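Local coordinates for holo-[acyl-carrier-protein] synthase (PDB 5XUM), which is an enzyme of the 4'-phosphopantetheinyl transferase superfamily, a mixed helix-and-sheet protein with three protein chains in its assembly, at residues Glu120-Lys125 and Ser155-Val160; Lys125-Leu130 and Lys150-Ser155. One frame throughout, in Å; residues are numbered along the deposited sequence.

Interaction 1: Glu120-Lys125 and Ser155-Val160; sequences ESFLRK and SGCRLV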
loop_
_atom_site.group_PDB
_atom_site.type_symbol
_atom_site.label_atom_id
_atom_site.label_comp_id
_atom_site.label_asym_id
_atom_site.label_seq_id
_atom_site.Cartn_x
_atom_site.Cartn_y
_atom_site.Cartn_z
ATOM N N GLU A 120 -35.778 2.341 -4.959
ATOM C CA GLU A 120 -35.209 3.189 -3.910
ATOM C C GLU A 120 -35.639 2.756 -2.507
ATOM O O GLU A 120 -34.808 2.666 -1.599
ATOM C CB GLU A 120 -35.586 4.656 -4.154
ATOM C CG GLU A 120 -34.907 5.651 -3.223
ATOM C CD GLU A 120 -35.326 7.091 -3.473
ATOM O OE1 GLU A 120 -35.229 7.905 -2.529
ATOM O OE2 GLU A 120 -35.747 7.414 -4.606
ATOM N N SER A 121 -36.933 2.481 -2.346
ATOM C CA SER A 121 -37.505 2.068 -1.066
ATOM C C SER A 121 -36.953 0.723 -0.587
ATOM O O SER A 121 -36.653 0.562 0.597
ATOM C CB SER A 121 -39.033 2.017 -1.157
ATOM O OG SER A 121 -39.607 1.718 0.102
ATOM N N PHE A 122 -36.820 -0.228 -1.511
ATOM C CA PHE A 122 -36.234 -1.541 -1.226
ATOM C C PHE A 122 -34.821 -1.413 -0.653
ATOM O O PHE A 122 -34.470 -2.101 0.309
ATOM C CB PHE A 122 -36.213 -2.400 -2.498
ATOM C CG PHE A 122 -35.517 -3.730 -2.337
ATOM C CD1 PHE A 122 -36.237 -4.872 -2.000
ATOM C CD2 PHE A 122 -34.142 -3.844 -2.540
ATOM C CE1 PHE A 122 -35.600 -6.097 -1.858
ATOM C CE2 PHE A 122 -33.499 -5.067 -2.397
ATOM C CZ PHE A 122 -34.229 -6.195 -2.054
ATOM N N LEU A 123 -34.024 -0.530 -1.251
ATOM C CA LEU A 123 -32.620 -0.365 -0.878
ATOM C C LEU A 123 -32.435 0.376 0.444
ATOM O O LEU A 123 -31.565 0.011 1.235
ATOM C CB LEU A 123 -31.837 0.333 -1.997
ATOM C CG LEU A 123 -31.758 -0.361 -3.363
ATOM C CD1 LEU A 123 -31.130 0.569 -4.393
ATOM C CD2 LEU A 123 -31.001 -1.682 -3.301
ATOM N N ARG A 124 -33.257 1.400 0.681
ATOM C CA ARG A 124 -33.158 2.221 1.896
ATOM C C ARG A 124 -33.547 1.476 3.174
ATOM O O ARG A 124 -33.100 1.836 4.265
ATOM C CB ARG A 124 -33.975 3.508 1.761
ATOM C CG ARG A 124 -33.383 4.510 0.784
ATOM C CD ARG A 124 -34.007 5.889 0.926
ATOM N NE ARG A 124 -33.639 6.765 -0.187
ATOM C CZ ARG A 124 -32.538 7.513 -0.236
ATOM N NH1 ARG A 124 -32.302 8.270 -1.299
ATOM N NH2 ARG A 124 -31.670 7.508 0.769
ATOM N N LYS A 125 -34.380 0.446 3.030
ATOM C CA LYS A 125 -34.754 -0.425 4.144
ATOM C C LYS A 125 -33.569 -1.270 4.601
ATOM O O LYS A 125 -33.437 -1.579 5.787
ATOM C CB LYS A 125 -35.894 -1.365 3.742
ATOM C CG LYS A 125 -37.250 -0.711 3.548
ATOM C CD LYS A 125 -38.229 -1.716 2.965
ATOM C CE LYS A 125 -39.440 -1.031 2.356
ATOM N NZ LYS A 125 -40.378 -2.017 1.753
ATOM N N SER A 155 -34.768 -10.137 -5.745
ATOM C CA SER A 155 -35.734 -9.080 -6.017
ATOM C C SER A 155 -35.540 -8.565 -7.446
ATOM O O SER A 155 -34.910 -9.231 -8.272
ATOM C CB SER A 155 -35.560 -7.945 -5.006
ATOM O OG SER A 155 -36.427 -6.859 -5.289
ATOM N N GLY A 156 -36.082 -7.385 -7.732
ATOM C CA GLY A 156 -35.887 -6.736 -9.025
ATOM C C GLY A 156 -34.700 -5.791 -9.013
ATOM O O GLY A 156 -34.764 -4.699 -9.578
ATOM N N CYS A 157 -33.617 -6.220 -8.368
ATOM C CA CYS A 157 -32.412 -5.404 -8.219
ATOM C C CYS A 157 -31.187 -6.041 -8.874
ATOM O O CYS A 157 -31.135 -7.258 -9.072
ATOM C CB CYS A 157 -32.134 -5.124 -6.741
ATOM S SG CYS A 157 -33.293 -3.974 -5.969
ATOM N N ARG A 158 -30.202 -5.206 -9.195
ATOM C CA ARG A 158 -29.007 -5.652 -9.903
ATOM C C ARG A 158 -27.750 -4.964 -9.365
ATOM O O ARG A 158 -27.739 -3.747 -9.158
ATOM C CB ARG A 158 -29.165 -5.385 -11.405
ATOM C CG ARG A 158 -28.104 -6.025 -12.288
ATOM C CD ARG A 158 -28.419 -5.841 -13.767
ATOM N NE ARG A 158 -28.418 -4.436 -14.176
ATOM C CZ ARG A 158 -27.352 -3.772 -14.620
ATOM N NH1 ARG A 158 -26.173 -4.376 -14.716
ATOM N NH2 ARG A 158 -27.465 -2.497 -14.965
ATOM N N LEU A 159 -26.703 -5.752 -9.130
ATOM C CA LEU A 159 -25.390 -5.209 -8.777
ATOM C C LEU A 159 -24.693 -4.713 -10.042
ATOM O O LEU A 159 -24.405 -5.498 -10.946
ATOM C CB LEU A 159 -24.537 -6.258 -8.052
ATOM C CG LEU A 159 -23.057 -5.951 -7.771
ATOM C CD1 LEU A 159 -22.877 -4.738 -6.868
ATOM C CD2 LEU A 159 -22.380 -7.168 -7.165
ATOM N N VAL A 160 -24.434 -3.410 -10.098
ATOM C CA VAL A 160 -23.819 -2.786 -11.270
ATOM C C VAL A 160 -22.295 -2.807 -11.159
ATOM O O VAL A 160 -21.610 -3.302 -12.056
ATOM C CB VAL A 160 -24.326 -1.339 -11.486
ATOM C CG1 VAL A 160 -23.710 -0.732 -12.739
ATOM C CG2 VAL A 160 -25.848 -1.311 -11.585
#
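Phe122 carries this contact, laying its ring against Ser155 and Cys157 at the turn where the chain runs into strand 158-162. CB already points toward that turn, and with CG anti to the backbone N (chi1 175°) the ring reaches out from the helix. Beyond CG the two branches of the ring meet different partners. Along one branch, CD2 comes within 3.5 Å of Cys157 SG, and CE2 lies 3.7 Å from the same SG. Along the other, CD1 and CE1 meet the hydroxyl of Ser155, with CE1 3.6 Å from Ser155 OG. At the tip, CZ rests 3.7 Å from Ser155 CB.

The hydroxyl oxygen sits over one face, displaced toward the rim. The sulfur lies on the same side of the ring plane but arrives obliquely, with Cys157 SG 4.2 Å from the ring centroid of Phe122 and 40° off its normal, a cysteine sulfur-aromatic contact. Leu123 CD2 also approaches the sulfur, 4.2 Å from Cys157 SG, while lying in the plane of the Phe122 ring at its edge. No hydrogen bond crosses between the segments. The opposite ring face takes the guanidinium of Arg126 in a cation-pi contact, and Arg126 NH2 also binds Phe122 O.

In the fold, helix 120-126 packs against the link between helix 145-154 and strand 158-162. Leu123 and Cys157 both touch Leu152 of helix 145-154, and Leu123 also reaches Val116, Val129 and Trp137 on the neighbouring sheet strands.

Interaction 2: Lys125-Leu130 and Lys150-Ser155; sequences KRFEVL and KLLESS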
loop_
_atom_site.group_PDB
_atom_site.type_symbol
_atom_site.label_atom_id
_atom_site.label_comp_id
_atom_site.label_asym_id
_atom_site.label_seq_id
_atom_site.Cartn_x
_atom_site.Cartn_y
_atom_site.Cartn_z
ATOM N N LYS A 125 -34.380 0.446 3.030
ATOM C CA LYS A 125 -34.754 -0.425 4.144
ATOM C C LYS A 125 -33.569 -1.270 4.601
ATOM O O LYS A 125 -33.437 -1.579 5.787
ATOM C CB LYS A 125 -35.894 -1.365 3.742
ATOM C CG LYS A 125 -37.250 -0.711 3.548
ATOM C CD LYS A 125 -38.229 -1.716 2.965
ATOM C CE LYS A 125 -39.440 -1.031 2.356
ATOM N NZ LYS A 125 -40.378 -2.017 1.753
ATOM N N ARG A 126 -32.715 -1.636 3.649
ATOM C CA ARG A 126 -31.639 -2.593 3.891
ATOM C C ARG A 126 -30.257 -1.948 3.993
ATOM O O ARG A 126 -29.427 -2.384 4.791
ATOM C CB ARG A 126 -31.649 -3.673 2.804
ATOM C CG ARG A 126 -32.879 -4.568 2.845
ATOM C CD ARG A 126 -33.144 -5.234 1.505
ATOM N NE ARG A 126 -34.297 -6.135 1.562
ATOM C CZ ARG A 126 -35.569 -5.754 1.454
ATOM N NH1 ARG A 126 -36.536 -6.660 1.518
ATOM N NH2 ARG A 126 -35.882 -4.474 1.282
ATOM N N PHE A 127 -30.022 -0.908 3.196
ATOM C CA PHE A 127 -28.698 -0.293 3.102
ATOM C C PHE A 127 -28.703 1.208 3.341
ATOM O O PHE A 127 -29.722 1.879 3.171
ATOM C CB PHE A 127 -28.074 -0.565 1.728
ATOM C CG PHE A 127 -28.074 -2.009 1.336
ATOM C CD1 PHE A 127 -27.242 -2.920 1.979
ATOM C CD2 PHE A 127 -28.902 -2.460 0.314
ATOM C CE1 PHE A 127 -27.243 -4.257 1.614
ATOM C CE2 PHE A 127 -28.906 -3.795 -0.057
ATOM C CZ PHE A 127 -28.076 -4.694 0.595
ATOM N N GLU A 128 -27.540 1.716 3.739
ATOM C CA GLU A 128 -27.269 3.143 3.772
ATOM C C GLU A 128 -27.038 3.605 2.334
ATOM O O GLU A 128 -26.032 3.254 1.714
ATOM C CB GLU A 128 -26.033 3.411 4.639
ATOM C CG GLU A 128 -25.668 4.878 4.815
ATOM C CD GLU A 128 -24.376 5.080 5.592
ATOM O OE1 GLU A 128 -24.031 6.247 5.871
ATOM O OE2 GLU A 128 -23.701 4.081 5.929
ATOM N N VAL A 129 -27.992 4.367 1.803
ATOM C CA VAL A 129 -27.923 4.880 0.432
ATOM C C VAL A 129 -27.260 6.257 0.433
ATOM O O VAL A 129 -27.648 7.139 1.200
ATOM C CB VAL A 129 -29.324 4.935 -0.226
ATOM C CG1 VAL A 129 -29.269 5.604 -1.592
ATOM C CG2 VAL A 129 -29.910 3.535 -0.351
ATOM N N LEU A 130 -26.263 6.432 -0.432
ATOM C CA LEU A 130 -25.422 7.632 -0.417
ATOM C C LEU A 130 -25.718 8.619 -1.547
ATOM O O LEU A 130 -26.001 9.791 -1.289
ATOM C CB LEU A 130 -23.936 7.248 -0.422
ATOM C CG LEU A 130 -23.388 6.501 0.800
ATOM C CD1 LEU A 130 -22.070 5.817 0.458
ATOM C CD2 LEU A 130 -23.225 7.428 1.998
ATOM N N LYS A 150 -26.610 -12.269 -4.862
ATOM C CA LYS A 150 -27.682 -13.242 -4.668
ATOM C C LYS A 150 -28.900 -12.614 -3.981
ATOM O O LYS A 150 -30.043 -12.968 -4.285
ATOM C CB LYS A 150 -27.162 -14.433 -3.856
ATOM C CG LYS A 150 -28.078 -15.648 -3.835
ATOM C CD LYS A 150 -27.595 -16.673 -2.821
ATOM C CE LYS A 150 -28.557 -17.844 -2.713
ATOM N NZ LYS A 150 -28.171 -18.774 -1.615
ATOM N N LEU A 151 -28.643 -11.687 -3.062
ATOM C CA LEU A 151 -29.702 -10.981 -2.342
ATOM C C LEU A 151 -30.486 -10.051 -3.270
ATOM O O LEU A 151 -31.709 -9.965 -3.177
ATOM C CB LEU A 151 -29.114 -10.201 -1.156
ATOM C CG LEU A 151 -30.034 -9.445 -0.187
ATOM C CD1 LEU A 151 -29.456 -9.467 1.217
ATOM C CD2 LEU A 151 -30.288 -8.011 -0.636
ATOM N N LEU A 152 -29.773 -9.366 -4.163
ATOM C CA LEU A 152 -30.384 -8.381 -5.056
ATOM C C LEU A 152 -31.150 -9.017 -6.216
ATOM O O LEU A 152 -32.231 -8.547 -6.577
ATOM C CB LEU A 152 -29.331 -7.407 -5.593
ATOM C CG LEU A 152 -28.593 -6.511 -4.593
ATOM C CD1 LEU A 152 -27.353 -5.923 -5.250
ATOM C CD2 LEU A 152 -29.486 -5.412 -4.030
ATOM N N GLU A 153 -30.588 -10.079 -6.791
ATOM C CA GLU A 153 -31.199 -10.776 -7.928
ATOM C C GLU A 153 -32.475 -11.532 -7.549
ATOM O O GLU A 153 -33.283 -11.865 -8.419
ATOM C CB GLU A 153 -30.192 -11.720 -8.596
ATOM C CG GLU A 153 -29.130 -11.009 -9.426
ATOM C CD GLU A 153 -28.097 -11.953 -10.020
ATOM O OE1 GLU A 153 -27.923 -13.078 -9.500
ATOM O OE2 GLU A 153 -27.447 -11.564 -11.013
ATOM N N SER A 154 -32.643 -11.796 -6.253
ATOM C CA SER A 154 -33.871 -12.388 -5.717
ATOM C C SER A 154 -35.049 -11.431 -5.881
ATOM O O SER A 154 -36.181 -11.860 -6.114
ATOM C CB SER A 154 -33.694 -12.745 -4.240
ATOM O OG SER A 154 -32.694 -13.732 -4.068
ATOM N N SER A 155 -34.768 -10.137 -5.745
ATOM C CA SER A 155 -35.734 -9.080 -6.017
ATOM C C SER A 155 -35.540 -8.565 -7.446
ATOM O O SER A 155 -34.910 -9.231 -8.272
ATOM C CB SER A 155 -35.560 -7.945 -5.006
ATOM O OG SER A 155 -36.427 -6.859 -5.289
#
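Phe127 meets Leu151 and Leu152 where helix 120-126 gives way to strand 128-132, an edge of a four-stranded antiparallel sheet that is packed by helices 120-126 and 145-154. The close part is purely apolar. Phe127 CZ lies 4.2 Å from Leu151 CD2, a methyl that comes in at the ring edge, near its plane. The next ring atom, Phe127 CE2, is 4.3 Å from Leu152 CD2, which approaches obliquely.

With CG of Phe127 anti to its carbonyl carbon (chi1 -52°), the ring is carried toward helix 145-154. The side chain of Leu151 runs antiparallel to that of Phe127, and the two touch near their ends. Leu152 starts out less directly aimed at the ring, yet the far end of its side chain swings in to it. Ile139, Thr141 and Leu143 also touch Phe127, so the ring joins the sheet to the second helix.

Toward the outside the contact thins. Here Arg126 CD, partway along an exposed side chain, comes only to 4.5 Å of Leu151 CD2. The CB of Arg126 has a nearer neighbour, lying 3.9 Å above one face of the Phe127 ring, toward the rim. Ser154, on the exposed end of the other segment, looks to its own helix for a partner: its OG turns back along the helix and donates to Lys150 O at 2.8 Å, with a C=O...donor angle of 161°.

Overall arrangement
From the N terminus, the chain first builds strand 2-11, three helices and strands 68-73 to 100-108, then enters the region of both contacts through strand 114-117. Helix 120-126 opens interaction 1, and the turn from it into strand 128-132 opens interaction 2. The chain then runs through strand 137-140 to helix 145-154, where interaction 2 closes its loop; interaction 1 closes just afterwards, on the way into strand 158-162. The smaller loop is therefore nested inside the larger, and the two share Lys125 and Ser155. Their centres are about 4 Å apart. Cys157 N probably hydrogen-bonds to Leu152 O, and together the contacts tie both helices to one four-stranded sheet.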